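Local coordinates for protein insecticidal Delta-Endotoxin Cry8Ea1 (Bacillus Thuringiensis, PDB 3EB7) that is an insecticidal crystal toxin active against Holotrichia parallela larvae, probably killing by forming pores in the membranes of midgut cells, as in related three-domain Cry toxins, at residues D5-A10 with M211-L216; R488-S493 with Q557-L562; V509-D514 with S576-D581. All coordinates share one frame; numbering follows the deposited sequence.

The three contacts come from two parts of a three-domain toxin. Interaction 1 joins helix 2-20 to helix 198-220, tying the chain's start to the end of its N-terminal helical bundle across some 200 residues. Interactions 2 and 3 belong to the C-terminal beta sandwich and follow later, their segments alternating: 488-493, 509-514, 557-562, 576-581. Interaction 2 pairs strands within one sheet; interaction 3 packs that same sheet, in which strands 559-567 and 511-517 are neighbours, against the other, so the two hold the sandwich within and between its sheets. Their centres lie about 25 Å apart. The centre of interaction 1 is about 34 Å from that of interaction 2 and about 33 Å from that of interaction 3.

Interaction 1: D5-A10 with M211-L216; sequences DAVKTA and MTLSVL
Val7 and Ala10, one turn apart on helix 2-20, lean on Leu213 and Ser214 of helix 198-220. Val7 divides its two methyls between them. CG1, anti to the backbone N (chi1 164°), meets Leu213 CD1 at 3.8 Å, the two side chains crossing obliquely, while Val7 CG2 lies 4.0 Å from Ser214 OG. The CB of Ala10 points toward the other helix and comes up against backbone as much as side chain: the methyl is 3.7 Å from Ser214 CA and 3.9 Å from Leu213 O. Such short side chains bring the CA atoms of Ala10 and Ser214 to 5.2 Å, and the short helical segments approach to 8.8 Å between axes, at 52° between their directions.

Ser214 offers the helix 2-20 side a hydroxyl, but only van der Waals contact results there. Its OG is instead engaged by Glu210 O, one turn earlier in its own helix, and by Gln54 of helix 47-59, so this buried hydroxyl has polar partners outside the two segments. The backbone of helix 198-220 widens here into a pi-type turn, with Leu216 N bonded to Met211 O.

Helix 47-59 packs beside the N-terminal segment, touching Ala6 and Val7 through Gln54. Helices 133-153 and 161-191 pack on 211-216 as well, the former also reaching Ser214 through Ser134. The contact is thus a close helix-helix crossing, with Ala10 and Ser214 at its nearest point, between the first and last helices of the alpha-helical bundle that forms the N-terminal domain of three-domain Cry toxins, the domain generally held to insert into the membrane.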
ATOM      1  N   ASP A   5     -16.593   5.417  -0.199  1.00 29.78           N
ATOM      2  CA  ASP A   5     -16.329   6.575   0.682  1.00 29.66           C
ATOM      3  C   ASP A   5     -15.153   6.351   1.643  1.00 27.51           C
ATOM      4  O   ASP A   5     -14.256   7.189   1.742  1.00 27.34           O
ATOM      5  CB  ASP A   5     -17.593   6.851   1.497  1.00 30.96           C
ATOM      6  CG  ASP A   5     -17.727   8.311   1.915  1.00 36.80           C
ATOM      7  OD1 ASP A   5     -16.730   9.084   1.803  1.00 40.52           O
ATOM      8  OD2 ASP A   5     -18.859   8.679   2.371  1.00 42.74           O
ATOM      9  N   ALA A   6     -15.170   5.218   2.350  1.00 25.86           N
ATOM     10  CA  ALA A   6     -14.116   4.853   3.328  1.00 24.18           C
ATOM     11  C   ALA A   6     -12.747   4.719   2.673  1.00 22.92           C
ATOM     12  O   ALA A   6     -11.753   5.186   3.200  1.00 22.92           O
ATOM     13  CB  ALA A   6     -14.481   3.597   4.061  1.00 22.96           C
ATOM     14  N   VAL A   7     -12.727   4.113   1.501  1.00 22.85           N
ATOM     15  CA  VAL A   7     -11.509   3.854   0.753  1.00 22.92           C
ATOM     16  C   VAL A   7     -10.998   5.166   0.179  1.00 22.84           C
ATOM     17  O   VAL A   7      -9.806   5.424   0.130  1.00 21.63           O
ATOM     18  CB  VAL A   7     -11.782   2.793  -0.334  1.00 22.98           C
ATOM     19  CG1 VAL A   7     -10.683   2.766  -1.386  1.00 24.45           C
ATOM     20  CG2 VAL A   7     -11.881   1.431   0.343  1.00 23.38           C
ATOM     21  N   LYS A   8     -11.941   6.015  -0.216  1.00 23.35           N
ATOM     22  CA  LYS A   8     -11.625   7.341  -0.676  1.00 23.57           C
ATOM     23  C   LYS A   8     -10.927   8.096   0.453  1.00 22.44           C
ATOM     24  O   LYS A   8      -9.896   8.697   0.251  1.00 22.05           O
ATOM     25  CB  LYS A   8     -12.921   8.019  -1.144  1.00 24.21           C
ATOM     26  CG  LYS A   8     -12.736   9.174  -2.073  1.00 27.70           C
ATOM     27  CD  LYS A   8     -14.068   9.872  -2.298  1.00 34.80           C
ATOM     28  CE  LYS A   8     -13.890  11.383  -2.537  1.00 37.77           C
ATOM     29  NZ  LYS A   8     -14.072  12.184  -1.290  1.00 38.16           N
ATOM     30  N   THR A   9     -11.480   8.028   1.655  1.00 22.48           N
ATOM     31  CA  THR A   9     -10.928   8.708   2.824  1.00 22.08           C
ATOM     32  C   THR A   9      -9.533   8.215   3.184  1.00 22.22           C
ATOM     33  O   THR A   9      -8.614   9.012   3.391  1.00 23.10           O
ATOM     34  CB  THR A   9     -11.852   8.508   4.036  1.00 22.54           C
ATOM     35  OG1 THR A   9     -13.145   9.034   3.706  1.00 25.13           O
ATOM     36  CG2 THR A   9     -11.301   9.232   5.278  1.00 20.92           C
ATOM     37  N   ALA A  10      -9.395   6.900   3.273  1.00 21.94           N
ATOM     38  CA  ALA A  10      -8.161   6.250   3.649  1.00 21.73           C
ATOM     39  C   ALA A  10      -7.056   6.519   2.629  1.00 21.74           C
ATOM     40  O   ALA A  10      -5.905   6.749   3.015  1.00 21.26           O
ATOM     41  CB  ALA A  10      -8.399   4.751   3.800  1.00 21.76           C
ATOM     42  N   MET A 211      -8.802  -3.472   2.795  1.00 18.47           N
ATOM     43  CA  MET A 211      -8.103  -3.360   4.080  1.00 19.60           C
ATOM     44  C   MET A 211      -6.609  -3.141   3.970  1.00 19.03           C
ATOM     45  O   MET A 211      -5.998  -2.632   4.888  1.00 19.17           O
ATOM     46  CB  MET A 211      -8.406  -4.565   4.995  1.00 20.88           C
ATOM     47  CG  MET A 211      -9.907  -4.744   5.299  1.00 22.63           C
ATOM     48  SD  MET A 211     -10.684  -3.239   5.969  1.00 24.44           S
ATOM     49  CE  MET A 211     -10.270  -3.477   7.700  1.00 24.12           C
ATOM     50  N   THR A 212      -6.009  -3.531   2.855  1.00 18.84           N
ATOM     51  CA  THR A 212      -4.659  -3.116   2.568  1.00 18.68           C
ATOM     52  C   THR A 212      -4.644  -1.589   2.474  1.00 19.30           C
ATOM     53  O   THR A 212      -3.787  -0.943   3.083  1.00 19.09           O
ATOM     54  CB  THR A 212      -4.195  -3.691   1.237  1.00 19.36           C
ATOM     55  OG1 THR A 212      -4.284  -5.122   1.289  1.00 20.74           O
ATOM     56  CG2 THR A 212      -2.727  -3.257   0.909  1.00 17.91           C
ATOM     57  N   LEU A 213      -5.579  -1.035   1.686  1.00 19.00           N
ATOM     58  CA  LEU A 213      -5.755   0.405   1.530  1.00 18.92           C
ATOM     59  C   LEU A 213      -6.122   1.126   2.828  1.00 18.49           C
ATOM     60  O   LEU A 213      -5.556   2.160   3.115  1.00 18.02           O
ATOM     61  CB  LEU A 213      -6.840   0.716   0.468  1.00 18.32           C
ATOM     62  CG  LEU A 213      -6.561   0.264  -0.941  1.00 18.71           C
ATOM     63  CD1 LEU A 213      -7.816   0.284  -1.743  1.00 14.73           C
ATOM     64  CD2 LEU A 213      -5.442   1.103  -1.578  1.00 14.22           C
ATOM     65  N   SER A 214      -7.062   0.571   3.596  1.00 18.95           N
ATOM     66  CA  SER A 214      -7.624   1.244   4.791  1.00 19.90           C
ATOM     67  C   SER A 214      -6.915   0.978   6.119  1.00 19.98           C
ATOM     68  O   SER A 214      -7.217   1.634   7.128  1.00 19.75           O
ATOM     69  CB  SER A 214      -9.106   0.856   4.989  1.00 19.92           C
ATOM     70  OG  SER A 214      -9.857   1.056   3.795  1.00 20.70           O
ATOM     71  N   VAL A 215      -6.036  -0.018   6.149  1.00 18.81           N
ATOM     72  CA  VAL A 215      -5.485  -0.452   7.408  1.00 18.08           C
ATOM     73  C   VAL A 215      -3.992  -0.603   7.228  1.00 17.76           C
ATOM     74  O   VAL A 215      -3.244   0.143   7.808  1.00 17.77           O
ATOM     75  CB  VAL A 215      -6.139  -1.776   7.963  1.00 17.80           C
ATOM     76  CG1 VAL A 215      -5.364  -2.263   9.247  1.00 18.36           C
ATOM     77  CG2 VAL A 215      -7.571  -1.558   8.334  1.00 16.62           C
ATOM     78  N   LEU A 216      -3.577  -1.561   6.409  1.00 18.35           N
ATOM     79  CA  LEU A 216      -2.164  -1.833   6.174  1.00 18.94           C
ATOM     80  C   LEU A 216      -1.339  -0.653   5.693  1.00 19.33           C
ATOM     81  O   LEU A 216      -0.252  -0.426   6.217  1.00 18.67           O
ATOM     82  CB  LEU A 216      -1.975  -3.039   5.236  1.00 18.72           C
ATOM     83  CG  LEU A 216      -2.553  -4.371   5.732  1.00 17.70           C
ATOM     84  CD1 LEU A 216      -2.091  -5.387   4.766  1.00 14.03           C
ATOM     85  CD2 LEU A 216      -2.135  -4.740   7.229  1.00 14.97           C
TER

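Interaction 2: R488-S493 with Q557-L562. With SO4 (sulfate ion), chain D.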
ATOM      1  N   ARG A 488      19.119  -0.689  -9.344  1.00 26.88           N
ATOM      2  CA  ARG A 488      19.540   0.378 -10.244  1.00 28.30           C
ATOM      3  C   ARG A 488      18.978   1.701  -9.767  1.00 27.09           C
ATOM      4  O   ARG A 488      17.785   1.793  -9.424  1.00 27.86           O
ATOM      5  CB  ARG A 488      19.088   0.037 -11.652  1.00 28.83           C
ATOM      6  CG  ARG A 488      18.418   1.190 -12.393  1.00 36.06           C
ATOM      7  CD  ARG A 488      19.106   1.437 -13.755  1.00 42.65           C
ATOM      8  NE  ARG A 488      20.564   1.400 -13.581  1.00 43.90           N
ATOM      9  CZ  ARG A 488      21.286   2.436 -13.174  1.00 44.79           C
ATOM     10  NH1 ARG A 488      20.674   3.614 -12.913  1.00 41.62           N
ATOM     11  NH2 ARG A 488      22.612   2.282 -13.041  1.00 43.40           N
ATOM     12  N   LEU A 489      19.837   2.709  -9.692  1.00 26.49           N
ATOM     13  CA  LEU A 489      19.496   3.974  -9.037  1.00 26.20           C
ATOM     14  C   LEU A 489      19.731   5.240  -9.888  1.00 26.50           C
ATOM     15  O   LEU A 489      20.625   5.279 -10.740  1.00 27.24           O
ATOM     16  CB  LEU A 489      20.297   4.116  -7.744  1.00 26.10           C
ATOM     17  CG  LEU A 489      20.397   3.008  -6.690  1.00 26.25           C
ATOM     18  CD1 LEU A 489      21.517   3.411  -5.724  1.00 26.52           C
ATOM     19  CD2 LEU A 489      19.045   2.832  -5.969  1.00 23.52           C
ATOM     20  N   ASN A 490      18.931   6.275  -9.638  1.00 26.01           N
ATOM     21  CA  ASN A 490      19.155   7.567 -10.239  1.00 26.00           C
ATOM     22  C   ASN A 490      19.514   8.562  -9.158  1.00 25.70           C
ATOM     23  O   ASN A 490      18.670   8.879  -8.297  1.00 23.51           O
ATOM     24  CB  ASN A 490      17.970   8.008 -11.124  1.00 26.10           C
ATOM     25  CG  ASN A 490      17.947   7.250 -12.468  1.00 29.30           C
ATOM     26  OD1 ASN A 490      18.704   7.586 -13.396  1.00 31.68           O
ATOM     27  ND2 ASN A 490      17.114   6.191 -12.557  1.00 30.43           N
ATOM     28  N   ILE A 491      20.786   9.015  -9.173  1.00 25.16           N
ATOM     29  CA  ILE A 491      21.293   9.850  -8.066  1.00 25.37           C
ATOM     30  C   ILE A 491      21.093  11.342  -8.431  1.00 26.24           C
ATOM     31  O   ILE A 491      21.606  11.828  -9.464  1.00 25.55           O
ATOM     32  CB  ILE A 491      22.804   9.544  -7.666  1.00 25.82           C
ATOM     33  CG1 ILE A 491      23.167   8.029  -7.620  1.00 25.74           C
ATOM     34  CG2 ILE A 491      23.219  10.281  -6.380  1.00 24.04           C
ATOM     35  CD1 ILE A 491      22.327   7.147  -6.707  1.00 23.06           C
ATOM     36  N   ASN A 492      20.332  12.050  -7.599  1.00 26.57           N
ATOM     37  CA  ASN A 492      20.183  13.499  -7.747  1.00 27.90           C
ATOM     38  C   ASN A 492      21.457  14.265  -7.328  1.00 29.36           C
ATOM     39  O   ASN A 492      22.289  13.774  -6.554  1.00 29.34           O
ATOM     40  CB  ASN A 492      18.994  14.011  -6.953  1.00 26.91           C
ATOM     41  CG  ASN A 492      17.650  13.727  -7.627  1.00 26.68           C
ATOM     42  OD1 ASN A 492      17.571  13.211  -8.741  1.00 26.63           O
ATOM     43  ND2 ASN A 492      16.587  14.071  -6.936  1.00 25.96           N
ATOM     44  N   SER A 493      21.620  15.473  -7.834  1.00 30.79           N
ATOM     45  CA  SER A 493      22.868  16.158  -7.599  1.00 33.11           C
ATOM     46  C   SER A 493      22.932  16.652  -6.123  1.00 33.83           C
ATOM     47  O   SER A 493      21.873  16.806  -5.465  1.00 34.61           O
ATOM     48  CB  SER A 493      23.032  17.297  -8.614  1.00 32.69           C
ATOM     49  OG  SER A 493      22.584  18.493  -8.041  1.00 34.63           O
ATOM     50  N   GLN A 557      28.483   7.743 -10.071  1.00 31.61           N
ATOM     51  CA  GLN A 557      27.833   8.476 -11.147  1.00 31.88           C
ATOM     52  C   GLN A 557      26.337   8.583 -10.926  1.00 31.81           C
ATOM     53  O   GLN A 557      25.820   8.037  -9.929  1.00 31.31           O
ATOM     54  CB  GLN A 557      28.183   7.891 -12.522  1.00 31.96           C
ATOM     55  CG  GLN A 557      27.401   6.714 -12.947  1.00 35.29           C
ATOM     56  CD  GLN A 557      28.032   5.400 -12.573  1.00 41.72           C
ATOM     57  OE1 GLN A 557      28.468   5.202 -11.440  1.00 43.70           O
ATOM     58  NE2 GLN A 557      28.065   4.468 -13.529  1.00 42.30           N
ATOM     59  N   ALA A 558      25.669   9.308 -11.840  1.00 31.51           N
ATOM     60  CA  ALA A 558      24.241   9.611 -11.742  1.00 30.79           C
ATOM     61  C   ALA A 558      23.398   8.327 -11.794  1.00 30.37           C
ATOM     62  O   ALA A 558      22.403   8.195 -11.096  1.00 30.11           O
ATOM     63  CB  ALA A 558      23.836  10.594 -12.821  1.00 30.81           C
ATOM     64  N   GLN A 559      23.843   7.373 -12.595  1.00 30.72           N
ATOM     65  CA  GLN A 559      23.190   6.096 -12.734  1.00 31.49           C
ATOM     66  C   GLN A 559      24.114   5.100 -12.054  1.00 31.47           C
ATOM     67  O   GLN A 559      25.107   4.685 -12.651  1.00 32.08           O
ATOM     68  CB  GLN A 559      23.040   5.744 -14.217  1.00 31.99           C
ATOM     69  CG  GLN A 559      21.834   6.380 -14.914  1.00 34.49           C
ATOM     70  CD  GLN A 559      22.019   7.857 -15.169  1.00 39.38           C
ATOM     71  OE1 GLN A 559      22.767   8.248 -16.092  1.00 41.50           O
ATOM     72  NE2 GLN A 559      21.322   8.709 -14.364  1.00 40.13           N
ATOM     73  N   ASP A 560      23.809   4.759 -10.797  1.00 30.51           N
ATOM     74  CA  ASP A 560      24.651   3.871  -9.991  1.00 30.04           C
ATOM     75  C   ASP A 560      23.857   2.646  -9.508  1.00 30.24           C
ATOM     76  O   ASP A 560      22.641   2.537  -9.742  1.00 30.55           O
ATOM     77  CB  ASP A 560      25.300   4.647  -8.816  1.00 29.70           C
ATOM     78  CG  ASP A 560      26.787   4.257  -8.575  1.00 28.60           C
ATOM     79  OD1 ASP A 560      27.222   3.126  -8.857  1.00 26.27           O
ATOM     80  OD2 ASP A 560      27.535   5.086  -8.067  1.00 27.09           O
ATOM     81  N   THR A 561      24.546   1.696  -8.894  1.00 29.72           N
ATOM     82  CA  THR A 561      23.883   0.498  -8.427  1.00 29.31           C
ATOM     83  C   THR A 561      24.176   0.298  -6.971  1.00 27.93           C
ATOM     84  O   THR A 561      25.152   0.825  -6.474  1.00 27.09           O
ATOM     85  CB  THR A 561      24.334  -0.754  -9.169  1.00 29.37           C
ATOM     86  OG1 THR A 561      25.743  -0.840  -9.073  1.00 32.20           O
ATOM     87  CG2 THR A 561      23.955  -0.691 -10.630  1.00 29.86           C
ATOM     88  N   LEU A 562      23.297  -0.452  -6.301  1.00 26.90           N
ATOM     89  CA  LEU A 562      23.495  -0.883  -4.932  1.00 25.95           C
ATOM     90  C   LEU A 562      23.144  -2.361  -4.848  1.00 26.06           C
ATOM     91  O   LEU A 562      22.307  -2.856  -5.595  1.00 25.38           O
ATOM     92  CB  LEU A 562      22.607  -0.064  -4.022  1.00 25.62           C
ATOM     93  CG  LEU A 562      23.167   0.699  -2.808  1.00 27.12           C
ATOM     94  CD1 LEU A 562      24.585   1.285  -2.987  1.00 20.83           C
ATOM     95  CD2 LEU A 562      22.166   1.811  -2.426  1.00 26.70           C
TER
HETATM   96  S   SO4 D2008      19.706  16.835 -10.559  1.00 75.78           S
HETATM   97  O1  SO4 D2008      18.502  16.796 -11.387  1.00 76.56           O
HETATM   98  O2  SO4 D2008      20.540  15.667 -10.864  1.00 74.86           O
HETATM   99  O3  SO4 D2008      20.465  18.047 -10.879  1.00 75.52           O
HETATM  100  O4  SO4 D2008      19.286  16.839  -9.149  1.00 74.79           O
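The Arg488 guanidinium has Asp560 O over one face, 3.3 Å from NH2, and the carbonyl carbon of Gln559 at its edge, near the plane. Poor angles keep NH2 from bonding to either backbone oxygen nearby, so the group rests on the opposite strand largely by packing: Arg488 NH1 lies 3.4 Å from Gln559 CB, and the guanidinium and the Gln559 side-chain amide stand 60° apart. The arginine chain is bent at chi2 and chi3, and NH1 also makes a weak bond to Leu489 O.

Gln559 turns its own amide to Asn490. Gln559 NE2 donates to Asn490 OD1 over 3.0 Å, the two amide planes being 41° apart and the acceptor lying out of the Gln559 amide plane. The ND2 of Asn490 is taken by Thr440 O, which helps fix which way its amide is turned.

Beneath these residues the backbones pair antiparallel. Leu489 and Asp560 form a hydrogen-bonded pair, and beyond it Ile491 N reaches Ala558 O at 2.6 Å in a nearly straight bond (172°). On the opposite face from Arg488, Leu489 CD1 packs 3.7 Å from Leu562 CD2. The Asp560 carboxylate accepts two backbone N-H groups, Thr561 N at OD1 and Asn556 N at OD2. At the far end, Ser493 N binds a sulfate that probably came from the crystallisation liquor.

Phe555 touches Leu489, Ile491 and Asp560. Strand 482-491 continues the sheet outward to strand 442-443, while on its other side strand 559-567 neighbours strand 511-517, whose Arg517 touches Asp560 and Leu562.

Interaction 3: V509-D514 with S576-D581; sequences VDFDLD and SVVYID
Segments 509-514 and 576-581 face each other across two layers rather than pairing as strands, their nearest CA atoms, those of Val509 and Ser576, being 6.1 Å apart. The contact is made mostly by side chains, with Val578 at its centre; Val509 CG2 also lies near the backbone oxygen of Val577.

The two methyls of Val578 lie over the same side of the Phe511 ring. CG1, anti to the backbone N (chi1 -177°), stands 4.1 Å from the ring centroid and only 13° off the normal, a CH-pi contact. Val578 CG2 is 4.0 Å from Phe511 CD2 and as near to CG. The two methyls thus share one face, CG1 near the centre and displaced toward CZ and CE1, CG2 over the rim at CG and CD2. The phenyl group is carried into place by chi1 of 59°, with CG set between the backbone N and the carbonyl carbon.

Val509 adds to this cluster from its own segment. Its CG2 meets Val578 CG2 at 4.0 Å, the two side chains crossing at about a right angle, and its CG1 lies 3.8 Å from both CB and OG of Ser576. That hydroxyl is bonded to Val573 O, and Val509 packs against it without a polar bond.

Phe511 is further enclosed by Tyr505, whose ring meets it edge-to-face, and by Phe527 of strand 520-527. In one sheet strand 511-517 lies between strands 520-527 and 559-567; in the other, strand 578-588 pairs with strand 498-507, whose Ser507 touches Val578. The contact therefore lies in the core between the two sheets of the C-terminal beta sandwich.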
ATOM      1  N   VAL A 509      19.018 -15.552  12.821  1.00 20.80           N
ATOM      2  CA  VAL A 509      20.456 -15.845  12.911  1.00 20.42           C
ATOM      3  C   VAL A 509      21.296 -14.569  12.885  1.00 21.33           C
ATOM      4  O   VAL A 509      20.811 -13.547  12.414  1.00 21.64           O
ATOM      5  CB  VAL A 509      20.943 -16.805  11.774  1.00 19.84           C
ATOM      6  CG1 VAL A 509      20.328 -18.153  11.942  1.00 18.03           C
ATOM      7  CG2 VAL A 509      20.703 -16.211  10.359  1.00 16.29           C
ATOM      8  N   ASP A 510      22.526 -14.623  13.413  1.00 21.91           N
ATOM      9  CA  ASP A 510      23.500 -13.532  13.241  1.00 22.68           C
ATOM     10  C   ASP A 510      24.158 -13.783  11.867  1.00 22.45           C
ATOM     11  O   ASP A 510      24.245 -14.924  11.460  1.00 22.25           O
ATOM     12  CB  ASP A 510      24.614 -13.514  14.317  1.00 22.97           C
ATOM     13  CG  ASP A 510      24.103 -13.646  15.770  1.00 26.66           C
ATOM     14  OD1 ASP A 510      24.776 -14.380  16.573  1.00 31.62           O
ATOM     15  OD2 ASP A 510      23.072 -13.029  16.148  1.00 27.00           O
ATOM     16  N   PHE A 511      24.648 -12.734  11.180  1.00 22.35           N
ATOM     17  CA  PHE A 511      25.124 -12.843   9.798  1.00 22.04           C
ATOM     18  C   PHE A 511      26.041 -11.685   9.446  1.00 23.07           C
ATOM     19  O   PHE A 511      25.981 -10.606  10.038  1.00 22.97           O
ATOM     20  CB  PHE A 511      23.943 -12.874   8.779  1.00 22.07           C
ATOM     21  CG  PHE A 511      23.056 -11.659   8.838  1.00 22.86           C
ATOM     22  CD1 PHE A 511      23.163 -10.653   7.888  1.00 24.23           C
ATOM     23  CD2 PHE A 511      22.138 -11.480   9.899  1.00 22.64           C
ATOM     24  CE1 PHE A 511      22.356  -9.489   7.988  1.00 22.86           C
ATOM     25  CE2 PHE A 511      21.348 -10.354   9.988  1.00 20.82           C
ATOM     26  CZ  PHE A 511      21.470  -9.353   9.031  1.00 21.99           C
ATOM     27  N   ASP A 512      26.887 -11.928   8.455  1.00 23.73           N
ATOM     28  CA  ASP A 512      27.701 -10.915   7.822  1.00 25.11           C
ATOM     29  C   ASP A 512      26.893 -10.180   6.701  1.00 24.78           C
ATOM     30  O   ASP A 512      26.248 -10.811   5.881  1.00 24.50           O
ATOM     31  CB  ASP A 512      28.945 -11.603   7.228  1.00 25.31           C
ATOM     32  CG  ASP A 512      30.010 -11.961   8.295  1.00 29.81           C
ATOM     33  OD1 ASP A 512      29.847 -11.603   9.489  1.00 34.16           O
ATOM     34  OD2 ASP A 512      31.048 -12.577   7.920  1.00 32.10           O
ATOM     35  N   LEU A 513      26.931  -8.855   6.677  1.00 24.70           N
ATOM     36  CA  LEU A 513      26.247  -8.097   5.650  1.00 25.16           C
ATOM     37  C   LEU A 513      27.214  -7.111   5.031  1.00 25.43           C
ATOM     38  O   LEU A 513      27.920  -6.430   5.732  1.00 25.66           O
ATOM     39  CB  LEU A 513      25.022  -7.343   6.211  1.00 24.75           C
ATOM     40  CG  LEU A 513      24.142  -6.597   5.178  1.00 23.68           C
ATOM     41  CD1 LEU A 513      22.688  -6.536   5.633  1.00 23.01           C
ATOM     42  CD2 LEU A 513      24.680  -5.187   4.826  1.00 23.13           C
ATOM     43  N   ASP A 514      27.254  -7.040   3.711  1.00 25.68           N
ATOM     44  CA  ASP A 514      27.833  -5.859   3.110  1.00 26.34           C
ATOM     45  C   ASP A 514      27.026  -5.233   1.974  1.00 25.68           C
ATOM     46  O   ASP A 514      26.162  -5.867   1.342  1.00 25.21           O
ATOM     47  CB  ASP A 514      29.243  -6.114   2.674  1.00 27.73           C
ATOM     48  CG  ASP A 514      29.371  -7.383   1.969  1.00 31.36           C
ATOM     49  OD1 ASP A 514      28.661  -7.521   0.946  1.00 36.43           O
ATOM     50  OD2 ASP A 514      30.158  -8.240   2.438  1.00 35.44           O
ATOM     51  N   SER A 576      16.677 -21.187   9.780  1.00 29.64           N
ATOM     52  CA  SER A 576      17.672 -20.138   9.625  1.00 28.93           C
ATOM     53  C   SER A 576      17.293 -19.232   8.441  1.00 27.76           C
ATOM     54  O   SER A 576      17.122 -19.713   7.327  1.00 27.69           O
ATOM     55  CB  SER A 576      19.040 -20.777   9.456  1.00 28.87           C
ATOM     56  OG  SER A 576      19.297 -21.586  10.602  1.00 30.11           O
ATOM     57  N   VAL A 577      17.113 -17.946   8.699  1.00 26.01           N
ATOM     58  CA  VAL A 577      16.533 -17.050   7.699  1.00 24.82           C
ATOM     59  C   VAL A 577      16.910 -15.597   8.008  1.00 24.58           C
ATOM     60  O   VAL A 577      16.920 -15.172   9.165  1.00 24.86           O
ATOM     61  CB  VAL A 577      14.961 -17.266   7.592  1.00 26.02           C
ATOM     62  CG1 VAL A 577      14.199 -16.660   8.815  1.00 22.72           C
ATOM     63  CG2 VAL A 577      14.363 -16.764   6.228  1.00 25.26           C
ATOM     64  N   VAL A 578      17.294 -14.868   6.967  1.00 24.02           N
ATOM     65  CA  VAL A 578      17.402 -13.414   6.976  1.00 23.03           C
ATOM     66  C   VAL A 578      16.379 -12.826   5.969  1.00 23.30           C
ATOM     67  O   VAL A 578      16.432 -13.143   4.766  1.00 23.10           O
ATOM     68  CB  VAL A 578      18.829 -12.981   6.565  1.00 22.81           C
ATOM     69  CG1 VAL A 578      19.022 -11.456   6.633  1.00 21.84           C
ATOM     70  CG2 VAL A 578      19.875 -13.686   7.415  1.00 22.80           C
ATOM     71  N   TYR A 579      15.458 -11.992   6.457  1.00 22.99           N
ATOM     72  CA  TYR A 579      14.600 -11.173   5.586  1.00 23.32           C
ATOM     73  C   TYR A 579      15.177  -9.787   5.454  1.00 23.97           C
ATOM     74  O   TYR A 579      15.493  -9.154   6.468  1.00 25.04           O
ATOM     75  CB  TYR A 579      13.217 -10.996   6.178  1.00 23.22           C
ATOM     76  CG  TYR A 579      12.487 -12.256   6.441  1.00 25.14           C
ATOM     77  CD1 TYR A 579      12.580 -12.850   7.673  1.00 22.47           C
ATOM     78  CD2 TYR A 579      11.716 -12.878   5.447  1.00 25.72           C
ATOM     79  CE1 TYR A 579      11.932 -13.996   7.955  1.00 24.90           C
ATOM     80  CE2 TYR A 579      11.058 -14.080   5.718  1.00 27.24           C
ATOM     81  CZ  TYR A 579      11.165 -14.619   6.993  1.00 27.46           C
ATOM     82  OH  TYR A 579      10.511 -15.792   7.382  1.00 30.05           O
ATOM     83  N   ILE A 580      15.328  -9.307   4.230  1.00 24.24           N
ATOM     84  CA  ILE A 580      15.750  -7.915   3.998  1.00 25.12           C
ATOM     85  C   ILE A 580      14.592  -7.069   3.435  1.00 24.70           C
ATOM     86  O   ILE A 580      14.004  -7.406   2.422  1.00 24.49           O
ATOM     87  CB  ILE A 580      17.007  -7.830   3.112  1.00 25.22           C
ATOM     88  CG1 ILE A 580      18.147  -8.623   3.773  1.00 25.48           C
ATOM     89  CG2 ILE A 580      17.408  -6.349   2.898  1.00 26.35           C
ATOM     90  CD1 ILE A 580      19.433  -8.536   2.978  1.00 27.73           C
ATOM     91  N   ASP A 581      14.241  -6.014   4.148  1.00 25.29           N
ATOM     92  CA  ASP A 581      13.082  -5.181   3.809  1.00 26.58           C
ATOM     93  C   ASP A 581      13.485  -4.049   2.884  1.00 26.16           C
ATOM     94  O   ASP A 581      13.071  -4.014   1.731  1.00 26.28           O
ATOM     95  CB  ASP A 581      12.398  -4.629   5.072  1.00 27.41           C
ATOM     96  CG  ASP A 581      11.406  -3.458   4.777  1.00 32.64           C
ATOM     97  OD1 ASP A 581      11.261  -2.588   5.649  1.00 37.19           O
ATOM     98  OD2 ASP A 581      10.754  -3.388   3.695  1.00 38.71           O
TER